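Local coordinates for putative isohexenylglutaconyl-CoA hydratase (PDB 4ZU2), which hydrates isohexenylglutaconyl-CoA as a crotonase-family enzyme, a step linked to citronellate and related terpene breakdown in Pseudomonas aeruginosa, at the interface of chains A and B. Coordinates in Å, arbitrary orientation; residue numbers count along the deposited sequence, not the author numbering. Chains: chain A/B, Putative isohexenylglutaconyl-CoA hydratase.

The interface of chains A and B. Residues chain A 96, 150-152, 155; chain B 222, 225, 227, 230-231.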
# COMPACT_ATOMS: atom_id res chain seq x y z
N GLU A 96 6.05 -18.42 -3.80
CA GLU A 96 6.50 -17.71 -4.98
C GLU A 96 5.75 -18.19 -6.20
O GLU A 96 5.33 -17.37 -7.03
CB GLU A 96 8.00 -17.92 -5.24
CG GLU A 96 8.89 -17.15 -4.33
CD GLU A 96 10.37 -17.26 -4.73
OE1 GLU A 96 10.87 -16.27 -5.33
OE2 GLU A 96 11.02 -18.32 -4.41
N ALA A 150 7.00 -12.86 5.46
CA ALA A 150 7.17 -11.41 5.64
C ALA A 150 6.94 -10.58 4.37
O ALA A 150 6.13 -9.66 4.34
CB ALA A 150 8.53 -11.10 6.21
N PRO A 151 7.64 -10.92 3.30
CA PRO A 151 7.50 -10.14 2.07
C PRO A 151 6.11 -10.24 1.43
O PRO A 151 5.65 -9.30 0.83
CB PRO A 151 8.57 -10.75 1.16
CG PRO A 151 8.94 -12.00 1.75
CD PRO A 151 8.71 -11.90 3.19
N PHE A 152 5.44 -11.37 1.61
CA PHE A 152 4.15 -11.52 1.00
C PHE A 152 3.04 -10.80 1.83
O PHE A 152 2.05 -10.32 1.27
CB PHE A 152 3.84 -12.99 0.73
CG PHE A 152 4.79 -13.65 -0.27
CD1 PHE A 152 4.67 -13.40 -1.63
CD2 PHE A 152 5.77 -14.54 0.17
CE1 PHE A 152 5.51 -14.02 -2.53
CE2 PHE A 152 6.63 -15.13 -0.70
CZ PHE A 152 6.51 -14.88 -2.06
N ARG A 155 3.54 -7.05 1.10
CA ARG A 155 2.91 -6.86 -0.21
C ARG A 155 1.38 -6.92 -0.11
O ARG A 155 0.68 -6.20 -0.81
CB ARG A 155 3.45 -7.89 -1.22
CG ARG A 155 4.77 -7.47 -1.81
CD ARG A 155 5.65 -8.59 -2.32
NE ARG A 155 7.04 -8.13 -2.17
CZ ARG A 155 7.96 -8.13 -3.11
NH1 ARG A 155 7.71 -8.64 -4.32
NH2 ARG A 155 9.16 -7.64 -2.84
N SER B 222 11.70 -5.91 3.23
CA SER B 222 10.97 -6.66 2.22
C SER B 222 10.59 -5.85 0.95
O SER B 222 10.01 -6.42 0.02
CB SER B 222 9.75 -7.35 2.83
OG SER B 222 8.85 -6.34 3.27
N GLY B 225 15.06 -4.52 -3.22
CA GLY B 225 14.79 -5.73 -2.48
C GLY B 225 14.25 -6.74 -3.47
O GLY B 225 13.05 -6.82 -3.68
N LEU B 227 13.12 -10.42 -4.49
CA LEU B 227 12.31 -11.25 -3.64
C LEU B 227 13.01 -12.59 -3.29
O LEU B 227 13.11 -12.96 -2.12
CB LEU B 227 10.95 -11.48 -4.34
CG LEU B 227 10.01 -12.52 -3.71
CD1 LEU B 227 9.77 -12.16 -2.25
CD2 LEU B 227 8.69 -12.66 -4.43
N LEU B 230 15.90 -12.13 -0.75
CA LEU B 230 15.29 -11.93 0.53
C LEU B 230 14.78 -13.26 1.15
O LEU B 230 14.94 -13.47 2.35
CB LEU B 230 14.14 -10.92 0.39
CG LEU B 230 13.43 -10.66 1.70
CD1 LEU B 230 14.41 -10.36 2.81
CD2 LEU B 230 12.46 -9.52 1.56
N LEU B 231 14.17 -14.13 0.36
CA LEU B 231 13.71 -15.42 0.87
C LEU B 231 14.88 -16.37 1.28
O LEU B 231 14.82 -17.04 2.36
CB LEU B 231 12.72 -16.07 -0.12
CG LEU B 231 11.34 -15.35 -0.28
CD1 LEU B 231 10.61 -16.01 -1.39
CD2 LEU B 231 10.46 -15.34 1.04
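B:Leu227 and B:Leu231, one helical turn apart on B, press their branches into a surface made by A:Pro151, A:Phe152 and A:Glu96, and a polar clasp closes one flank. The two methyls of B:Leu227 divide the work: CD1 meets the pyrrolidine ring at A:Pro151 CB, 3.9 Å away, whereas CD2 reaches the CZ/CE1 rim of the phenyl, with A:Phe152 CZ also at 3.9 Å. Both partners cross this leucine at roughly a right angle, and its methyls reach them separately. B:Leu231 divides likewise, CD2 lying 3.7 Å from A:Pro151 CG. The other branch comes tip to tip with the acid, B:Leu231 CD1 standing 3.6 Å from the carboxylate carbon A:Glu96 CD; here A:Glu96 contributes carbon contact, its CG and CD both lying against that methyl.

The clasp is the hydrogen bond from A:Arg155 NH2, a terminal guanidinium nitrogen, to the main-chain carbonyl O of B:Ser222, at 3.2 Å. It is long but straight, 174° at the hydrogen; the acceptor lies in the guanidinium plane, and the donor approaches nearly along the C=O axis. Because the acceptor is a main-chain carbonyl, the bond does not use the serine hydroxyl; B:Ser222 CB packs 3.7 Å from A:Pro151 CA.

Different first torsions orient the leucines: B:Leu227 has CG anti to the backbone N (chi1 171°), B:Leu231 anti to the carbonyl carbon (chi1 -68°). A:Arg155 runs extended from CG to NE, which brings the guanidinium to the carbonyl of B:Ser222. Beside them, B:Leu230 CD2 makes a peripheral contact with the proline ring.

In the fold, helix 149-157 of A, backed by A:Glu96 from helix 81-99, receives the start of B helix 227-243 and the loop before it, within a subunit interface of the deposited trimer, plausibly the biological one since trimers are common building units of crotonases.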